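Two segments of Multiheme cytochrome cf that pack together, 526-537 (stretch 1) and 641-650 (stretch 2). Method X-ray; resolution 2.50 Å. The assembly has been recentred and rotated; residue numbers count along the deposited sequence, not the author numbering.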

ATOM      1  N   GLN A 526     -25.491 -13.246 -22.604  1.00 57.06           N
ATOM      2  CA  GLN A 526     -26.726 -12.576 -22.203  1.00 67.34           C
ATOM      3  C   GLN A 526     -26.762 -11.200 -22.862  1.00 75.70           C
ATOM      4  O   GLN A 526     -26.165 -10.244 -22.357  1.00 71.82           O
ATOM      5  CB  GLN A 526     -26.823 -12.463 -20.683  1.00 67.66           C
ATOM      6  CG  GLN A 526     -26.765 -13.790 -19.948  1.00 80.76           C
ATOM      7  CD  GLN A 526     -27.106 -13.659 -18.478  1.00 83.10           C
ATOM      8  OE1 GLN A 526     -28.148 -13.115 -18.118  1.00 90.52           O
ATOM      9  NE2 GLN A 526     -26.223 -14.153 -17.620  1.00 88.97           N
ATOM     10  N   LEU A 527     -27.481 -11.099 -23.981  1.00 80.80           N
ATOM     11  CA  LEU A 527     -27.522  -9.855 -24.737  1.00 70.69           C
ATOM     12  C   LEU A 527     -28.555  -8.870 -24.206  1.00 73.14           C
ATOM     13  O   LEU A 527     -28.427  -7.667 -24.454  1.00 81.63           O
ATOM     14  CB  LEU A 527     -27.794 -10.151 -26.212  1.00 63.51           C
ATOM     15  CG  LEU A 527     -26.718 -11.022 -26.861  1.00 79.60           C
ATOM     16  CD1 LEU A 527     -26.973 -11.179 -28.349  1.00 85.93           C
ATOM     17  CD2 LEU A 527     -25.336 -10.437 -26.605  1.00 80.93           C
ATOM     18  N   GLY A 528     -29.565  -9.345 -23.485  1.00 82.01           N
ATOM     19  CA  GLY A 528     -30.568  -8.454 -22.941  1.00 90.29           C
ATOM     20  C   GLY A 528     -31.978  -8.802 -23.366  1.00100.31           C
ATOM     21  O   GLY A 528     -32.179  -9.563 -24.317  1.00 94.78           O
ATOM     22  N   ALA A 529     -32.963  -8.237 -22.661  1.00 88.45           N
ATOM     23  CA  ALA A 529     -34.359  -8.592 -22.892  1.00105.02           C
ATOM     24  C   ALA A 529     -34.781  -8.320 -24.331  1.00109.38           C
ATOM     25  O   ALA A 529     -35.401  -9.175 -24.971  1.00 88.63           O
ATOM     26  CB  ALA A 529     -35.258  -7.843 -21.910  1.00 88.89           C
ATOM     27  N   SER A 530     -34.445  -7.140 -24.862  1.00105.50           N
ATOM     28  CA  SER A 530     -34.944  -6.727 -26.170  1.00 99.73           C
ATOM     29  C   SER A 530     -34.479  -7.624 -27.312  1.00 96.79           C
ATOM     30  O   SER A 530     -34.951  -7.453 -28.438  1.00104.69           O
ATOM     31  CB  SER A 530     -34.540  -5.278 -26.461  1.00 99.79           C
ATOM     32  OG  SER A 530     -33.237  -5.228 -27.009  1.00 90.57           O
ATOM     33  N   PHE A 531     -33.562  -8.558 -27.063  1.00 98.19           N
ATOM     34  CA  PHE A 531     -33.207  -9.538 -28.081  1.00102.03           C
ATOM     35  C   PHE A 531     -34.098 -10.766 -28.023  1.00105.05           C
ATOM     36  O   PHE A 531     -33.910 -11.688 -28.829  1.00 93.51           O
ATOM     37  CB  PHE A 531     -31.737  -9.933 -27.947  1.00 96.73           C
ATOM     38  CG  PHE A 531     -30.781  -8.837 -28.358  1.00 81.32           C
ATOM     39  CD1 PHE A 531     -30.579  -7.732 -27.546  1.00 75.89           C
ATOM     40  CD2 PHE A 531     -30.093  -8.906 -29.556  1.00 73.39           C
ATOM     41  CE1 PHE A 531     -29.712  -6.722 -27.926  1.00 73.48           C
ATOM     42  CE2 PHE A 531     -29.227  -7.910 -29.936  1.00 79.09           C
ATOM     43  CZ  PHE A 531     -29.033  -6.817 -29.124  1.00 77.22           C
ATOM     44  N   THR A 532     -35.066 -10.779 -27.099  1.00107.70           N
ATOM     45  CA  THR A 532     -36.075 -11.828 -27.053  1.00118.92           C
ATOM     46  C   THR A 532     -36.796 -11.970 -28.387  1.00128.04           C
ATOM     47  O   THR A 532     -36.922 -13.086 -28.908  1.00109.04           O
ATOM     48  CB  THR A 532     -37.064 -11.550 -25.898  1.00124.37           C
ATOM     49  OG1 THR A 532     -37.261 -12.742 -25.132  1.00116.28           O
ATOM     50  CG2 THR A 532     -38.416 -11.020 -26.373  1.00111.04           C
ATOM     51  N   ALA A 533     -37.173 -10.844 -29.006  1.00137.85           N
ATOM     52  CA  ALA A 533     -38.065 -10.914 -30.157  1.00132.84           C
ATOM     53  C   ALA A 533     -37.373 -11.559 -31.348  1.00129.75           C
ATOM     54  O   ALA A 533     -38.036 -12.104 -32.233  1.00117.74           O
ATOM     55  CB  ALA A 533     -38.587  -9.513 -30.509  1.00133.20           C
ATOM     56  N   LEU A 534     -36.042 -11.547 -31.352  1.00102.04           N
ATOM     57  CA  LEU A 534     -35.254 -11.991 -32.490  1.00 97.03           C
ATOM     58  C   LEU A 534     -34.886 -13.463 -32.396  1.00 96.27           C
ATOM     59  O   LEU A 534     -34.101 -13.948 -33.218  1.00 79.89           O
ATOM     60  CB  LEU A 534     -33.992 -11.124 -32.625  1.00 89.46           C
ATOM     61  CG  LEU A 534     -34.193  -9.624 -32.907  1.00101.14           C
ATOM     62  CD1 LEU A 534     -34.742  -8.827 -31.711  1.00100.16           C
ATOM     63  CD2 LEU A 534     -32.906  -8.995 -33.401  1.00 99.06           C
ATOM     64  N   GLY A 535     -35.440 -14.173 -31.413  1.00103.83           N
ATOM     65  CA  GLY A 535     -35.286 -15.607 -31.310  1.00117.39           C
ATOM     66  C   GLY A 535     -33.957 -16.078 -30.781  1.00112.28           C
ATOM     67  O   GLY A 535     -33.618 -17.251 -30.960  1.00106.96           O
ATOM     68  N   ILE A 536     -33.187 -15.212 -30.137  1.00105.10           N
ATOM     69  CA  ILE A 536     -31.934 -15.601 -29.499  1.00 95.74           C
ATOM     70  C   ILE A 536     -32.181 -15.671 -27.995  1.00 83.30           C
ATOM     71  O   ILE A 536     -32.638 -14.677 -27.409  1.00 71.49           O
ATOM     72  CB  ILE A 536     -30.783 -14.643 -29.855  1.00 99.93           C
ATOM     73  CG1 ILE A 536     -31.135 -13.189 -29.546  1.00103.06           C
ATOM     74  CG2 ILE A 536     -30.424 -14.773 -31.332  1.00100.11           C
ATOM     75  CD1 ILE A 536     -30.158 -12.200 -30.148  1.00115.57           C
ATOM     76  N   PRO A 537     -31.931 -16.808 -27.348  1.00 70.31           N
ATOM     77  CA  PRO A 537     -32.464 -17.029 -26.002  1.00 68.62           C
ATOM     78  C   PRO A 537     -31.867 -16.082 -24.976  1.00 84.33           C
ATOM     79  O   PRO A 537     -30.841 -15.435 -25.204  1.00 80.29           O
ATOM     80  CB  PRO A 537     -32.075 -18.482 -25.700  1.00 71.34           C
ATOM     81  CG  PRO A 537     -31.758 -19.090 -27.034  1.00 67.09           C
ATOM     82  CD  PRO A 537     -31.165 -17.968 -27.825  1.00 55.52           C
ATOM     83  N   LYS A 641     -31.907  -2.734 -39.126  1.00126.99           N
ATOM     84  CA  LYS A 641     -31.224  -2.382 -37.887  1.00126.90           C
ATOM     85  C   LYS A 641     -30.915  -3.627 -37.063  1.00128.52           C
ATOM     86  O   LYS A 641     -29.879  -3.694 -36.391  1.00121.82           O
ATOM     87  CB  LYS A 641     -32.079  -1.399 -37.089  1.00101.28           C
ATOM     88  N   TYR A 642     -31.805  -4.624 -37.108  1.00108.35           N
ATOM     89  CA  TYR A 642     -31.552  -5.897 -36.440  1.00 87.43           C
ATOM     90  C   TYR A 642     -30.279  -6.543 -36.969  1.00 90.12           C
ATOM     91  O   TYR A 642     -29.351  -6.840 -36.208  1.00100.78           O
ATOM     92  CB  TYR A 642     -32.738  -6.842 -36.638  1.00 91.73           C
ATOM     93  CG  TYR A 642     -34.041  -6.444 -35.975  1.00107.69           C
ATOM     94  CD1 TYR A 642     -34.076  -5.544 -34.918  1.00111.66           C
ATOM     95  CD2 TYR A 642     -35.243  -6.997 -36.400  1.00117.68           C
ATOM     96  CE1 TYR A 642     -35.287  -5.198 -34.310  1.00131.54           C
ATOM     97  CE2 TYR A 642     -36.448  -6.663 -35.804  1.00113.18           C
ATOM     98  CZ  TYR A 642     -36.467  -5.765 -34.764  1.00126.88           C
ATOM     99  OH  TYR A 642     -37.671  -5.441 -34.183  1.00113.41           O
ATOM    100  N   ALA A 643     -30.224  -6.777 -38.283  1.00 91.84           N
ATOM    101  CA  ALA A 643     -29.054  -7.421 -38.879  1.00 99.74           C
ATOM    102  C   ALA A 643     -27.796  -6.574 -38.749  1.00104.89           C
ATOM    103  O   ALA A 643     -26.686  -7.097 -38.910  1.00 93.51           O
ATOM    104  CB  ALA A 643     -29.311  -7.734 -40.353  1.00114.58           C
ATOM    105  N   ASP A 644     -27.949  -5.278 -38.470  1.00 98.92           N
ATOM    106  CA  ASP A 644     -26.799  -4.411 -38.245  1.00 98.72           C
ATOM    107  C   ASP A 644     -26.281  -4.566 -36.819  1.00 98.74           C
ATOM    108  O   ASP A 644     -25.083  -4.779 -36.597  1.00 78.69           O
ATOM    109  CB  ASP A 644     -27.191  -2.963 -38.554  1.00101.81           C
ATOM    110  CG  ASP A 644     -26.016  -2.010 -38.520  1.00100.75           C
ATOM    111  OD1 ASP A 644     -24.925  -2.367 -39.006  1.00 91.18           O
ATOM    112  OD2 ASP A 644     -26.203  -0.885 -38.001  1.00 96.68           O
ATOM    113  N   THR A 645     -27.193  -4.507 -35.847  1.00 84.82           N
ATOM    114  CA  THR A 645     -26.846  -4.741 -34.447  1.00 80.03           C
ATOM    115  C   THR A 645     -26.275  -6.140 -34.245  1.00 86.47           C
ATOM    116  O   THR A 645     -25.225  -6.318 -33.614  1.00 82.18           O
ATOM    117  CB  THR A 645     -28.084  -4.549 -33.566  1.00 81.57           C
ATOM    118  OG1 THR A 645     -28.767  -3.347 -33.945  1.00 82.99           O
ATOM    119  CG2 THR A 645     -27.698  -4.483 -32.093  1.00 81.04           C
ATOM    120  N   LEU A 646     -26.953  -7.148 -34.797  1.00 93.43           N
ATOM    121  CA  LEU A 646     -26.558  -8.533 -34.565  1.00 95.83           C
ATOM    122  C   LEU A 646     -25.164  -8.819 -35.101  1.00 93.30           C
ATOM    123  O   LEU A 646     -24.452  -9.669 -34.555  1.00104.06           O
ATOM    124  CB  LEU A 646     -27.579  -9.477 -35.198  1.00 97.30           C
ATOM    125  CG  LEU A 646     -28.636 -10.096 -34.275  1.00101.88           C
ATOM    126  CD1 LEU A 646     -28.910  -9.224 -33.062  1.00 87.13           C
ATOM    127  CD2 LEU A 646     -29.927 -10.363 -35.034  1.00109.44           C
ATOM    128  N   ALA A 647     -24.762  -8.129 -36.165  1.00 72.26           N
ATOM    129  CA  ALA A 647     -23.422  -8.298 -36.701  1.00 78.03           C
ATOM    130  C   ALA A 647     -22.443  -7.282 -36.144  1.00 84.99           C
ATOM    131  O   ALA A 647     -21.232  -7.525 -36.182  1.00 83.81           O
ATOM    132  CB  ALA A 647     -23.445  -8.199 -38.228  1.00 77.96           C
ATOM    133  N   GLY A 648     -22.944  -6.153 -35.640  1.00 67.60           N
ATOM    134  CA  GLY A 648     -22.074  -5.210 -34.961  1.00 81.01           C
ATOM    135  C   GLY A 648     -21.547  -5.758 -33.649  1.00 75.61           C
ATOM    136  O   GLY A 648     -20.429  -5.437 -33.234  1.00 71.88           O
ATOM    137  N   ILE A 649     -22.349  -6.591 -32.981  1.00 72.96           N
ATOM    138  CA  ILE A 649     -21.947  -7.166 -31.700  1.00 62.13           C
ATOM    139  C   ILE A 649     -20.720  -8.051 -31.876  1.00 57.94           C
ATOM    140  O   ILE A 649     -19.751  -7.955 -31.116  1.00 64.53           O
ATOM    141  CB  ILE A 649     -23.119  -7.938 -31.069  1.00 62.22           C
ATOM    142  CG1 ILE A 649     -24.195  -6.964 -30.585  1.00 68.87           C
ATOM    143  CG2 ILE A 649     -22.625  -8.793 -29.922  1.00 62.91           C
ATOM    144  CD1 ILE A 649     -25.538  -7.631 -30.285  1.00 69.88           C
ATOM    145  N   VAL A 650     -20.733  -8.915 -32.895  1.00 59.63           N
ATOM    146  CA  VAL A 650     -19.571  -9.743 -33.193  1.00 56.41           C
ATOM    147  C   VAL A 650     -18.370  -8.888 -33.581  1.00 67.64           C
ATOM    148  O   VAL A 650     -17.221  -9.316 -33.420  1.00 64.89           O
ATOM    149  CB  VAL A 650     -19.936 -10.764 -34.293  1.00 53.08           C
ATOM    150  CG1 VAL A 650     -18.763 -11.681 -34.607  1.00 50.42           C
ATOM    151  CG2 VAL A 650     -21.155 -11.576 -33.869  1.00 53.87           C
TER

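Stretch 1 is mostly loop, with a short 3-10 segment at 529-531. Stretch 2 is helical throughout. No hydrogen bond crosses between them; the contact is apolar side-chain packing that buries 319 Å² in all. Leu527, Phe531, Leu534 and Ile536 are buried, as are Thr645, Leu646 and Ile649; Tyr642 is partly exposed.

Leu527 points toward the helix, and Leu527 CD1 lies 4.3 Å from Ile649 CD1. Gly528 makes no contact. Its backbone angles would jam a side chain against the carbonyl O of Leu527, so glycine fits here. Gly528 O accepts a hydrogen bond from Phe531 N (3.2 Å), which helps form the turn.

Ala529 and Ser530 do not reach the helix. Phe531 does. Its CA-to-CB bond runs sideways, but the long side chain carries the ring to the helix. Phe531 CE2 sits 3.4 Å from Leu646 CD1, which meets the ring at its edge, and 3.7 Å from Ile649 CD1. Phe531 CZ is 4.0 Å from Thr645 CG2. Thr645 thus offers a methyl to the ring, while its OG1 is hydrogen-bonded elsewhere in the structure.

Leu534 has more area covered than any other residue here, 72 Å². It points toward the helix with chi1 m and chi2 p. Leu534 CD2 lies over one face of the Tyr642 ring, 4.2 Å from the ring centroid, in a CH-pi contact. Leu534 CD2 is also 3.7 Å from Leu646 CD2. An apolar side chain suits this buried place: Leu534 CD2 meets both the Tyr642 ring face and Leu646.

Gly535 has a positive phi of 77°, which favours glycine. Ile536 then points back toward the helix, and Ile536 CD1 comes within 4.3 Å of Leu646 CD1. Leu646 therefore touches Phe531, Leu534 and Ile536.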